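Local coordinates for putative methyltransferase from antibiotic biosynthesis pathway (Anabaena variabilis ATCC 29413, PDB 3EGE), which probably transfers a methyl group from S-adenosylmethionine to an acceptor substrate, at residues A[28-33]-A[55-60]; A[39-44]-A[118-123]; A[108-113]-A[154-159]; A[124-129]-A[163-168]. All coordinates share one frame; numbering follows the deposited sequence.

Contact 1: A[28-33]-A[55-60]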
loop_
_atom_site.group_PDB
_atom_site.type_symbol
_atom_site.label_atom_id
_atom_site.label_comp_id
_atom_site.label_asym_id
_atom_site.label_seq_id
_atom_site.Cartn_x
_atom_site.Cartn_y
_atom_site.Cartn_z
ATOM N N ASN A 28 0.304 14.568 6.055
ATOM C CA ASN A 28 -0.847 15.468 6.251
ATOM C C ASN A 28 -1.940 14.842 7.127
ATOM O O ASN A 28 -2.455 15.503 8.036
ATOM C CB ASN A 28 -1.367 16.014 4.913
ATOM C CG ASN A 28 -0.335 16.924 4.209
ATOM O OD1 ASN A 28 0.388 17.699 4.851
ATOM N ND2 ASN A 28 -0.274 16.828 2.885
ATOM N N LEU A 29 -2.239 13.563 6.891
ATOM C CA LEU A 29 -3.211 12.837 7.727
ATOM C C LEU A 29 -2.749 12.624 9.191
ATOM O O LEU A 29 -3.576 12.583 10.105
ATOM C CB LEU A 29 -3.591 11.491 7.088
ATOM C CG LEU A 29 -4.443 11.598 5.814
ATOM C CD1 LEU A 29 -4.660 10.221 5.197
ATOM C CD2 LEU A 29 -5.797 12.319 6.091
ATOM N N LEU A 30 -1.439 12.472 9.388
ATOM C CA LEU A 30 -0.852 12.281 10.718
ATOM C C LEU A 30 -0.914 13.558 11.517
ATOM O O LEU A 30 -1.183 13.519 12.722
ATOM C CB LEU A 30 0.606 11.798 10.635
ATOM C CG LEU A 30 0.858 10.333 10.272
ATOM C CD1 LEU A 30 2.349 10.141 10.039
ATOM C CD2 LEU A 30 0.340 9.340 11.343
ATOM N N ASN A 31 -0.609 14.671 10.852
ATOM C CA ASN A 31 -0.644 15.993 11.447
ATOM C C ASN A 31 0.076 16.042 12.820
ATOM O O ASN A 31 -0.478 16.466 13.831
ATOM C CB ASN A 31 -2.100 16.468 11.530
ATOM C CG ASN A 31 -2.206 17.899 12.001
ATOM O OD1 ASN A 31 -1.433 18.755 11.574
ATOM N ND2 ASN A 31 -3.113 18.150 12.930
ATOM N N LEU A 32 1.303 15.536 12.821
ATOM C CA LEU A 32 2.133 15.448 14.010
ATOM C C LEU A 32 3.268 16.453 13.943
ATOM O O LEU A 32 3.748 16.749 12.859
ATOM C CB LEU A 32 2.726 14.042 14.141
ATOM C CG LEU A 32 1.784 12.940 14.615
ATOM C CD1 LEU A 32 2.470 11.580 14.449
ATOM C CD2 LEU A 32 1.320 13.147 16.073
ATOM N N PRO A 33 3.679 17.007 15.100
ATOM C CA PRO A 33 4.862 17.858 15.086
ATOM C C PRO A 33 6.142 17.036 14.928
ATOM O O PRO A 33 6.152 15.828 15.204
ATOM C CB PRO A 33 4.824 18.525 16.464
ATOM C CG PRO A 33 4.132 17.561 17.320
ATOM C CD PRO A 33 3.083 16.944 16.451
ATOM N N GLN A 55 11.290 12.764 7.372
ATOM C CA GLN A 55 10.437 13.955 7.566
ATOM C C GLN A 55 10.518 14.525 8.982
ATOM O O GLN A 55 9.839 15.486 9.255
ATOM C CB GLN A 55 8.964 13.647 7.259
ATOM C CG GLN A 55 8.661 13.258 5.808
ATOM C CD GLN A 55 8.876 14.383 4.808
ATOM O OE1 GLN A 55 9.488 14.171 3.770
ATOM N NE2 GLN A 55 8.400 15.582 5.128
ATOM N N GLY A 56 11.322 13.947 9.875
ATOM C CA GLY A 56 11.442 14.391 11.258
ATOM C C GLY A 56 10.551 13.639 12.235
ATOM O O GLY A 56 9.990 14.243 13.158
ATOM N N LEU A 57 10.421 12.327 12.037
ATOM C CA LEU A 57 9.665 11.448 12.930
ATOM C C LEU A 57 10.525 10.282 13.400
ATOM O O LEU A 57 11.467 9.893 12.708
ATOM C CB LEU A 57 8.448 10.884 12.205
ATOM C CG LEU A 57 7.326 11.865 11.869
ATOM C CD1 LEU A 57 6.353 11.244 10.883
ATOM C CD2 LEU A 57 6.617 12.355 13.162
ATOM N N PHE A 58 10.233 9.766 14.598
ATOM C CA PHE A 58 10.836 8.511 15.069
ATOM C C PHE A 58 9.825 7.444 14.637
ATOM O O PHE A 58 8.613 7.666 14.764
ATOM C CB PHE A 58 11.093 8.516 16.568
ATOM C CG PHE A 58 12.130 9.509 16.987
ATOM C CD1 PHE A 58 13.488 9.157 16.997
ATOM C CD2 PHE A 58 11.760 10.812 17.361
ATOM C CE1 PHE A 58 14.468 10.088 17.388
ATOM C CE2 PHE A 58 12.733 11.751 17.749
ATOM C CZ PHE A 58 14.089 11.385 17.766
ATOM N N VAL A 59 10.317 6.336 14.065
ATOM C CA VAL A 59 9.457 5.268 13.541
ATOM C C VAL A 59 9.780 3.911 14.170
ATOM O O VAL A 59 10.931 3.507 14.190
ATOM C CB VAL A 59 9.547 5.121 11.979
ATOM C CG1 VAL A 59 8.508 4.106 11.465
ATOM C CG2 VAL A 59 9.325 6.454 11.266
ATOM N N TYR A 60 8.752 3.231 14.697
ATOM C CA TYR A 60 8.881 1.858 15.188
ATOM C C TYR A 60 8.267 0.972 14.078
ATOM O O TYR A 60 7.044 0.896 13.936
ATOM C CB TYR A 60 8.183 1.643 16.540
ATOM C CG TYR A 60 8.672 2.491 17.712
ATOM C CD1 TYR A 60 9.986 2.984 17.784
ATOM C CD2 TYR A 60 7.828 2.719 18.810
ATOM C CE1 TYR A 60 10.425 3.740 18.880
ATOM C CE2 TYR A 60 8.264 3.477 19.923
ATOM C CZ TYR A 60 9.560 3.978 19.941
ATOM O OH TYR A 60 9.980 4.714 21.010
#
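Leu57 reaches toward Leu30, Leu32 and Pro33 where helix 20-30 packs on the sheet of a Rossmann-like methyltransferase fold. Segment 28-33 carries the last turn of helix 20-30 and the loop that leads to strand 37-41. Segment 55-60 leads into the neighbouring strand 58-62. The contact is apolar and small, burying 127 Å² in all.

Leu57 supplies every contact from its side, and its two methyl branches divide the work. Its CG lies beside the backbone N, anti to the carbonyl carbon (chi1 -69°). This turns the isobutyl end toward the other segment, although its CB points to one side of that segment. One branch meets the helix end: Leu57 CD1 is 4.2 Å from Leu30 CD1. The other branch meets the loop: Leu57 CD2 is 4.4 Å from Leu32 CB. Leu30 and Leu32 both direct their CB toward segment 55-60, so Leu57 faces two leucines. Pro33 differs, because its CB points away and its backbone does the touching.

Asn31 leaves the helix with positive phi, and Leu32 and Pro33 then continue in extended conformation. Gly56 also has positive phi, just before Leu57. Its backbone is hydrogen-bonded to Gly35, which joins the two loops. Ile27, one turn before Leu30 on helix 20-30, also touches Leu57. Pro33 O accepts a hydrogen bond from Ser36 OG, while Leu57 CD2 lies 4.1 Å from Pro33 O.

Contact 2: A[39-44]-A[118-123]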
loop_
_atom_site.group_PDB
_atom_site.type_symbol
_atom_site.label_atom_id
_atom_site.label_comp_id
_atom_site.label_asym_id
_atom_site.label_seq_id
_atom_site.Cartn_x
_atom_site.Cartn_y
_atom_site.Cartn_z
ATOM N N ALA A 39 4.221 4.266 14.839
ATOM C CA ALA A 39 4.388 2.841 14.609
ATOM C C ALA A 39 3.977 2.633 13.155
ATOM O O ALA A 39 2.978 3.224 12.704
ATOM C CB ALA A 39 3.546 2.024 15.521
ATOM N N ASP A 40 4.796 1.858 12.416
ATOM C CA ASP A 40 4.535 1.463 11.014
ATOM C C ASP A 40 4.319 -0.058 11.085
ATOM O O ASP A 40 5.289 -0.840 11.253
ATOM C CB ASP A 40 5.718 1.841 10.104
ATOM C CG ASP A 40 5.473 1.535 8.607
ATOM O OD1 ASP A 40 4.374 1.070 8.209
ATOM O OD2 ASP A 40 6.416 1.780 7.812
ATOM N N ILE A 41 3.046 -0.456 10.987
ATOM C CA ILE A 41 2.632 -1.857 11.133
ATOM C C ILE A 41 2.544 -2.437 9.738
ATOM O O ILE A 41 1.789 -1.954 8.911
ATOM C CB ILE A 41 1.286 -1.989 11.906
ATOM C CG1 ILE A 41 1.299 -1.147 13.226
ATOM C CG2 ILE A 41 0.931 -3.480 12.148
ATOM C CD1 ILE A 41 2.487 -1.445 14.207
ATOM N N GLY A 42 3.335 -3.479 9.488
ATOM C CA GLY A 42 3.466 -4.100 8.180
ATOM C C GLY A 42 4.364 -3.180 7.382
ATOM O O GLY A 42 3.974 -2.681 6.329
ATOM N N ALA A 43 5.565 -2.944 7.902
ATOM C CA ALA A 43 6.516 -2.001 7.310
ATOM C C ALA A 43 7.128 -2.507 5.993
ATOM O O ALA A 43 7.666 -1.701 5.205
ATOM C CB ALA A 43 7.621 -1.658 8.327
ATOM N N GLY A 44 7.082 -3.830 5.791
ATOM C CA GLY A 44 7.615 -4.479 4.605
ATOM C C GLY A 44 9.088 -4.206 4.480
ATOM O O GLY A 44 9.825 -4.482 5.414
ATOM N N GLN A 118 -4.856 0.795 18.457
ATOM C CA GLN A 118 -5.487 1.627 19.465
ATOM C C GLN A 118 -4.767 1.535 20.825
ATOM O O GLN A 118 -4.653 2.535 21.528
ATOM C CB GLN A 118 -6.989 1.280 19.583
ATOM C CG GLN A 118 -7.782 2.119 20.616
ATOM C CD GLN A 118 -7.700 3.640 20.399
ATOM O OE1 GLN A 118 -7.763 4.140 19.264
ATOM N NE2 GLN A 118 -7.610 4.377 21.497
ATOM N N ARG A 119 -4.266 0.350 21.171
ATOM C CA ARG A 119 -3.580 0.131 22.460
ATOM C C ARG A 119 -2.272 0.925 22.574
ATOM O O ARG A 119 -1.967 1.479 23.646
ATOM C CB ARG A 119 -3.304 -1.369 22.652
ATOM C CG ARG A 119 -2.619 -1.758 23.963
ATOM C CD ARG A 119 -2.280 -3.235 24.044
ATOM N NE ARG A 119 -1.304 -3.645 23.029
ATOM C CZ ARG A 119 0.007 -3.423 23.084
ATOM N NH1 ARG A 119 0.557 -2.713 24.057
ATOM N NH2 ARG A 119 0.760 -3.861 22.100
ATOM N N ILE A 120 -1.522 0.975 21.473
ATOM C CA ILE A 120 -0.213 1.642 21.439
ATOM C C ILE A 120 -0.254 3.149 21.242
ATOM O O ILE A 120 0.712 3.841 21.609
ATOM C CB ILE A 120 0.777 0.971 20.401
ATOM C CG1 ILE A 120 0.379 1.242 18.923
ATOM C CG2 ILE A 120 0.908 -0.513 20.734
ATOM C CD1 ILE A 120 1.412 0.782 17.874
ATOM N N ILE A 121 -1.371 3.652 20.709
ATOM C CA ILE A 121 -1.482 5.065 20.339
ATOM C C ILE A 121 -1.851 6.013 21.510
ATOM O O ILE A 121 -2.652 5.661 22.380
ATOM C CB ILE A 121 -2.431 5.245 19.107
ATOM C CG1 ILE A 121 -2.053 6.511 18.290
ATOM C CG2 ILE A 121 -3.918 5.204 19.537
ATOM C CD1 ILE A 121 -2.859 6.712 16.960
ATOM N N ARG A 122 -1.255 7.211 21.497
ATOM C CA ARG A 122 -1.547 8.286 22.451
ATOM C C ARG A 122 -2.640 9.218 21.861
ATOM O O ARG A 122 -3.780 8.753 21.720
ATOM C CB ARG A 122 -0.279 9.044 22.793
ATOM C CG ARG A 122 0.744 8.262 23.546
ATOM C CD ARG A 122 2.035 9.036 23.434
ATOM N NE ARG A 122 3.113 8.258 23.959
ATOM C CZ ARG A 122 4.355 8.191 23.462
ATOM N NH1 ARG A 122 4.759 8.868 22.378
ATOM N NH2 ARG A 122 5.213 7.399 24.091
ATOM N N ASP A 123 -2.324 10.477 21.498
ATOM C CA ASP A 123 -3.341 11.454 21.012
ATOM C C ASP A 123 -3.500 11.576 19.514
ATOM O O ASP A 123 -4.437 12.249 19.070
ATOM C CB ASP A 123 -3.021 12.879 21.511
ATOM C CG ASP A 123 -2.949 12.984 23.002
ATOM O OD1 ASP A 123 -3.609 12.206 23.719
ATOM O OD2 ASP A 123 -2.215 13.876 23.446
#
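Ile120 and Ala39 form the tight part of this contact. Ile120 CD1 is only 3.4 Å from Ala39 CB, close for two methyl groups. Ala39 CA and Ile120 CA are the nearest CA pair across the two segments, at 8.3 Å. Ile120 CG1 sits between its backbone N and carbonyl carbon (chi1 71°), and the chain then extends to bring CD1 onto the strand.

The same methyl has a looser neighbour, for Ile41 CD1 lies 4.4 Å from Ile120 CD1. Val98 of strand 97-101 touches both Ile41 and Ile120, so these three residues are part of one buried patch.

The outer side is different. Ile120 CG2 lies 3.5 Å above the guanidinium plane of Arg119, offset toward its rim. That guanidinium forms salt bridges with Glu116 and Asp92. Beyond Ile120 the chain leaves the helix, and Arg122 and Asp123 are exposed.

Asp40, between the two touching strand residues, serves the other side of the sheet, where its OD2 is hydrogen-bonded to Ser49 OG. Beyond Ile41 the chain turns through Gly42 and Gly44, and Gly44 N is hydrogen-bonded to Glu63 OE1. A first strand backed by a helix and running into a glycine-rich turn is consistent with the cofactor-binding motif of Rossmann-like methyltransferases.

Contact 3: A[108-113]-A[154-159]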
loop_
_atom_site.group_PDB
_atom_site.type_symbol
_atom_site.label_atom_id
_atom_site.label_comp_id
_atom_site.label_asym_id
_atom_site.label_seq_id
_atom_site.Cartn_x
_atom_site.Cartn_y
_atom_site.Cartn_z
ATOM N N SER A 108 -3.661 -11.530 9.372
ATOM C CA SER A 108 -4.525 -12.706 9.562
ATOM C C SER A 108 -5.710 -12.447 10.511
ATOM O O SER A 108 -6.764 -13.063 10.351
ATOM C CB SER A 108 -3.695 -13.921 10.026
ATOM O OG SER A 108 -3.168 -13.721 11.324
ATOM N N HIS A 109 -5.542 -11.583 11.513
ATOM C CA HIS A 109 -6.646 -11.237 12.458
ATOM C C HIS A 109 -6.716 -9.723 12.490
ATOM O O HIS A 109 -6.094 -9.080 13.327
ATOM C CB HIS A 109 -6.388 -11.879 13.824
ATOM C CG HIS A 109 -6.261 -13.371 13.766
ATOM N ND1 HIS A 109 -7.335 -14.202 13.530
ATOM C CD2 HIS A 109 -5.179 -14.179 13.886
ATOM C CE1 HIS A 109 -6.922 -15.457 13.526
ATOM N NE2 HIS A 109 -5.618 -15.471 13.739
ATOM N N LEU A 110 -7.436 -9.170 11.517
ATOM C CA LEU A 110 -7.536 -7.716 11.291
ATOM C C LEU A 110 -8.103 -6.928 12.473
ATOM O O LEU A 110 -7.612 -5.845 12.771
ATOM C CB LEU A 110 -8.342 -7.402 10.017
ATOM C CG LEU A 110 -8.335 -5.972 9.442
ATOM C CD1 LEU A 110 -6.914 -5.472 9.168
ATOM C CD2 LEU A 110 -9.189 -5.906 8.172
ATOM N N GLU A 111 -9.101 -7.499 13.146
ATOM C CA GLU A 111 -9.743 -6.869 14.292
ATOM C C GLU A 111 -8.769 -6.685 15.453
ATOM O O GLU A 111 -8.593 -5.576 15.944
ATOM C CB GLU A 111 -10.993 -7.661 14.684
ATOM C CG GLU A 111 -11.798 -7.030 15.831
ATOM C CD GLU A 111 -13.318 -7.063 15.631
ATOM O OE1 GLU A 111 -13.818 -7.888 14.833
ATOM O OE2 GLU A 111 -14.014 -6.229 16.271
ATOM N N LYS A 112 -8.105 -7.764 15.843
ATOM C CA LYS A 112 -7.081 -7.720 16.893
ATOM C C LYS A 112 -5.916 -6.759 16.516
ATOM O O LYS A 112 -5.391 -6.066 17.396
ATOM C CB LYS A 112 -6.569 -9.147 17.197
ATOM C CG LYS A 112 -5.510 -9.259 18.311
ATOM C CD LYS A 112 -6.059 -8.950 19.711
ATOM C CE LYS A 112 -4.933 -8.664 20.703
ATOM N NZ LYS A 112 -3.861 -9.713 20.679
ATOM N N SER A 113 -5.523 -6.724 15.236
ATOM C CA SER A 113 -4.495 -5.777 14.750
ATOM C C SER A 113 -4.934 -4.318 14.943
ATOM O O SER A 113 -4.137 -3.457 15.364
ATOM C CB SER A 113 -4.123 -6.033 13.292
ATOM O OG SER A 113 -3.614 -7.349 13.152
ATOM N N ARG A 154 -10.187 -10.551 -2.996
ATOM C CA ARG A 154 -10.204 -11.364 -1.766
ATOM C C ARG A 154 -10.366 -10.533 -0.503
ATOM O O ARG A 154 -10.960 -11.001 0.451
ATOM C CB ARG A 154 -8.948 -12.250 -1.643
ATOM C CG ARG A 154 -8.940 -13.416 -2.629
ATOM C CD ARG A 154 -7.842 -14.455 -2.334
ATOM N NE ARG A 154 -6.495 -14.064 -2.782
ATOM C CZ ARG A 154 -5.528 -13.473 -2.050
ATOM N NH1 ARG A 154 -5.694 -13.130 -0.758
ATOM N NH2 ARG A 154 -4.353 -13.206 -2.626
ATOM N N PHE A 155 -9.870 -9.306 -0.503
ATOM C CA PHE A 155 -9.941 -8.452 0.672
ATOM C C PHE A 155 -11.321 -7.814 0.856
ATOM O O PHE A 155 -12.079 -7.758 -0.065
ATOM C CB PHE A 155 -8.805 -7.407 0.627
ATOM C CG PHE A 155 -8.575 -6.684 1.933
ATOM C CD1 PHE A 155 -8.504 -7.389 3.162
ATOM C CD2 PHE A 155 -8.376 -5.301 1.942
ATOM C CE1 PHE A 155 -8.318 -6.712 4.368
ATOM C CE2 PHE A 155 -8.148 -4.630 3.133
ATOM C CZ PHE A 155 -8.125 -5.341 4.350
ATOM N N LEU A 156 -11.627 -7.401 2.083
ATOM C CA LEU A 156 -12.889 -6.824 2.487
ATOM C C LEU A 156 -13.307 -5.522 1.800
ATOM O O LEU A 156 -12.461 -4.696 1.457
ATOM C CB LEU A 156 -12.834 -6.448 3.976
ATOM C CG LEU A 156 -12.650 -7.487 5.061
ATOM C CD1 LEU A 156 -12.516 -6.756 6.392
ATOM C CD2 LEU A 156 -13.809 -8.466 5.057
ATOM N N PRO A 157 -14.628 -5.329 1.619
ATOM C CA PRO A 157 -15.146 -4.042 1.172
ATOM C C PRO A 157 -14.723 -2.882 2.110
ATOM O O PRO A 157 -14.567 -3.094 3.321
ATOM C CB PRO A 157 -16.668 -4.238 1.262
ATOM C CG PRO A 157 -16.850 -5.679 1.023
ATOM C CD PRO A 157 -15.712 -6.321 1.750
ATOM N N LEU A 158 -14.563 -1.683 1.546
ATOM C CA LEU A 158 -14.122 -0.502 2.303
ATOM C C LEU A 158 -14.996 -0.223 3.533
ATOM O O LEU A 158 -14.474 0.146 4.579
ATOM C CB LEU A 158 -14.085 0.751 1.411
ATOM C CG LEU A 158 -13.304 1.960 1.963
ATOM C CD1 LEU A 158 -11.796 1.678 1.932
ATOM C CD2 LEU A 158 -13.652 3.200 1.148
ATOM N N ASP A 159 -16.308 -0.401 3.396
ATOM C CA ASP A 159 -17.252 -0.198 4.506
ATOM C C ASP A 159 -17.015 -1.147 5.677
ATOM O O ASP A 159 -17.097 -0.716 6.823
ATOM C CB ASP A 159 -18.720 -0.273 4.011
ATOM C CG ASP A 159 -19.130 0.953 3.192
ATOM O OD1 ASP A 159 -18.380 1.973 3.185
ATOM O OD2 ASP A 159 -20.230 0.911 2.562
#
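Leu110, in the first turn of helix 110-120, meets Phe155 and Leu156 in the loop that leads into helix 158-169. The contact therefore joins the N-terminal ends of two helices of the Rossmann-like fold. It lies near the surface and buries 91 Å².

A single methyl, Leu110 CD2, makes both contacts. It comes to the edge of the Phe155 ring, near the ring plane, and touches the rim atoms. Leu110 CD2 is 4.0 Å from Phe155 CE1 and equally far from Phe155 CZ. The two side chains cross at about a right angle. Phe155 CG is anti to its backbone N (chi1 -166°), which swings the ring to Leu110 even though its CB is not aimed that way. Leu156 approaches differently. It meets Leu110 tip to tip, with Leu156 CD1 3.9 Å from Leu110 CD2.

His109 is at the N-cap of helix 110-120, and its O takes the first helical hydrogen bond, from Ser113 N (3.1 Å). Ser113 OG also donates to His109 O (3.0 Å), from above the carbonyl plane. In the other segment, Phe155 O is hydrogen-bonded to Arg134 NH2. Leu158 N, in the first turn of helix 158-169, is hydrogen-bonded to Asp132 OD2. Pro157 takes the N-cap position there.

Helices side by side on one face of a central sheet, here 110-120 and 158-169, are typical of class I methyltransferases.

Contact 4: A[124-129]-A[163-168]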
loop_
_atom_site.group_PDB
_atom_site.type_symbol
_atom_site.label_atom_id
_atom_site.label_comp_id
_atom_site.label_asym_id
_atom_site.label_seq_id
_atom_site.Cartn_x
_atom_site.Cartn_y
_atom_site.Cartn_z
ATOM N N GLY A 124 -2.601 10.979 18.734
ATOM C CA GLY A 124 -2.650 11.124 17.284
ATOM C C GLY A 124 -3.646 10.236 16.567
ATOM O O GLY A 124 -4.594 9.704 17.166
ATOM N N THR A 125 -3.372 10.051 15.275
ATOM C CA THR A 125 -4.265 9.379 14.368
ATOM C C THR A 125 -3.656 8.117 13.739
ATOM O O THR A 125 -2.424 7.965 13.638
ATOM C CB THR A 125 -4.759 10.374 13.255
ATOM O OG1 THR A 125 -3.734 10.586 12.295
ATOM C CG2 THR A 125 -5.198 11.743 13.855
ATOM N N ILE A 126 -4.567 7.213 13.373
ATOM C CA ILE A 126 -4.278 5.979 12.679
ATOM C C ILE A 126 -4.541 6.329 11.199
ATOM O O ILE A 126 -5.613 6.843 10.879
ATOM C CB ILE A 126 -5.160 4.810 13.195
ATOM C CG1 ILE A 126 -4.858 4.523 14.689
ATOM C CG2 ILE A 126 -4.909 3.563 12.371
ATOM C CD1 ILE A 126 -5.746 3.441 15.327
ATOM N N VAL A 127 -3.533 6.140 10.349
ATOM C CA VAL A 127 -3.610 6.413 8.916
ATOM C C VAL A 127 -3.326 5.095 8.159
ATOM O O VAL A 127 -2.223 4.583 8.202
ATOM C CB VAL A 127 -2.573 7.504 8.492
ATOM C CG1 VAL A 127 -2.669 7.808 6.955
ATOM C CG2 VAL A 127 -2.755 8.782 9.327
ATOM N N LEU A 128 -4.336 4.563 7.470
ATOM C CA LEU A 128 -4.207 3.322 6.691
ATOM C C LEU A 128 -4.337 3.629 5.196
ATOM O O LEU A 128 -5.314 4.219 4.813
ATOM C CB LEU A 128 -5.311 2.322 7.103
ATOM C CG LEU A 128 -5.470 2.019 8.611
ATOM C CD1 LEU A 128 -6.610 0.994 8.859
ATOM C CD2 LEU A 128 -4.171 1.529 9.233
ATOM N N LEU A 129 -3.333 3.283 4.381
ATOM C CA LEU A 129 -3.454 3.350 2.915
ATOM C C LEU A 129 -3.845 1.920 2.567
ATOM O O LEU A 129 -3.066 0.981 2.773
ATOM C CB LEU A 129 -2.191 3.764 2.158
ATOM C CG LEU A 129 -2.351 3.833 0.614
ATOM C CD1 LEU A 129 -3.519 4.751 0.168
ATOM C CD2 LEU A 129 -1.062 4.253 -0.097
ATOM N N ASN A 163 -15.824 0.075 9.312
ATOM C CA ASN A 163 -16.571 -0.425 10.468
ATOM C C ASN A 163 -15.676 -1.157 11.514
ATOM O O ASN A 163 -15.804 -0.886 12.692
ATOM C CB ASN A 163 -17.730 -1.315 9.979
ATOM C CG ASN A 163 -18.615 -1.829 11.109
ATOM O OD1 ASN A 163 -18.778 -1.185 12.160
ATOM N ND2 ASN A 163 -19.214 -2.994 10.888
ATOM N N LEU A 164 -14.780 -2.059 11.075
ATOM C CA LEU A 164 -13.907 -2.806 12.004
ATOM C C LEU A 164 -12.951 -1.879 12.744
ATOM O O LEU A 164 -12.688 -2.077 13.926
ATOM C CB LEU A 164 -13.109 -3.924 11.311
ATOM C CG LEU A 164 -13.823 -5.193 10.823
ATOM C CD1 LEU A 164 -12.806 -6.093 10.147
ATOM C CD2 LEU A 164 -14.514 -5.957 11.940
ATOM N N LEU A 165 -12.446 -0.868 12.045
ATOM C CA LEU A 165 -11.551 0.105 12.642
ATOM C C LEU A 165 -12.327 0.931 13.650
ATOM O O LEU A 165 -11.925 1.035 14.811
ATOM C CB LEU A 165 -10.917 1.009 11.566
ATOM C CG LEU A 165 -9.787 1.964 12.021
ATOM C CD1 LEU A 165 -8.661 1.197 12.717
ATOM C CD2 LEU A 165 -9.251 2.782 10.814
ATOM N N GLN A 166 -13.459 1.465 13.198
ATOM C CA GLN A 166 -14.330 2.314 14.000
ATOM C C GLN A 166 -14.819 1.629 15.291
ATOM O O GLN A 166 -14.780 2.246 16.339
ATOM C CB GLN A 166 -15.478 2.845 13.137
ATOM C CG GLN A 166 -16.200 4.029 13.706
ATOM C CD GLN A 166 -16.894 4.834 12.601
ATOM O OE1 GLN A 166 -16.809 6.071 12.601
ATOM N NE2 GLN A 166 -17.566 4.137 11.634
ATOM N N GLU A 167 -15.210 0.359 15.199
ATOM C CA GLU A 167 -15.600 -0.458 16.366
ATOM C C GLU A 167 -14.491 -0.671 17.407
ATOM O O GLU A 167 -14.785 -0.762 18.590
ATOM C CB GLU A 167 -16.051 -1.858 15.930
ATOM C CG GLU A 167 -17.426 -1.932 15.344
ATOM C CD GLU A 167 -17.733 -3.281 14.688
ATOM O OE1 GLU A 167 -16.804 -4.090 14.420
ATOM O OE2 GLU A 167 -18.930 -3.522 14.410
ATOM N N ASN A 168 -13.243 -0.807 16.951
ATOM C CA ASN A 168 -12.074 -1.074 17.824
ATOM C C ASN A 168 -11.207 0.146 18.176
ATOM O O ASN A 168 -10.170 0.000 18.813
ATOM C CB ASN A 168 -11.265 -2.201 17.200
ATOM C CG ASN A 168 -12.049 -3.501 17.149
ATOM O OD1 ASN A 168 -12.120 -4.218 18.141
ATOM N ND2 ASN A 168 -12.644 -3.808 16.003
#
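Leu165 brings helix 158-169 against Ile126 and Leu128 of strand 126-131, and 115 Å² is buried. Segment 163-168 is helical, and Asn163 O accepts a backbone hydrogen bond from Glu167 N at its start. Leu164 faces helix 110-120, where it touches Glu111.

Leu165 follows and points at the strand. With chi1 near 180° (-172°), CG lies opposite the backbone N and the two methyls spread over two strand residues. Leu165 CD2 meets Leu128 CD1 tip to tip at 3.7 Å. The other branch is looser, with Leu165 CD1 4.4 Å from Ile126 CG2. Ile126 and Leu128 direct their CB toward the helix, and Val127 between them points away. This is helix-on-sheet packing in the Rossmann-like fold, and Phe114 of helix 110-120 touches both Leu128 and Leu165.

Gln166 turns elsewhere, and its OE1 is hydrogen-bonded to Val173 N. Asn168 is buried, and its amide is held from both ends. Asn168 OD1 accepts from Gln115 NE2, and ND2 is hydrogen-bonded to Glu111 OE2. Asn168 ND2 also gives a nearly straight hydrogen bond (170°) of 2.7 Å to Leu164 O, in the carbonyl plane.

How the contacts relate
From the N terminus, contact 1 closes the first loop, from helix 20-30 to strand 58-62. Contact 2 opens inside that loop at strand 37-41 and closes at the end of helix 110-120, so the two cross. They meet where Tyr60 O is hydrogen-bonded to Asp40 N. Contact 3, in series with contact 1, opens on the same helix before contact 2 closes, crosses it, and ends at helix 158-169. Contact 4 follows contacts 1 and 2 in series and crosses contact 3, meeting it at Glu111 OE2 and Asn168 ND2. Strand 126-131 uses both faces. Contact 4 lies on one; on the other, Leu29 and Leu30 pack on Val127, and Leu29 O is hydrogen-bonded to Thr125 OG1.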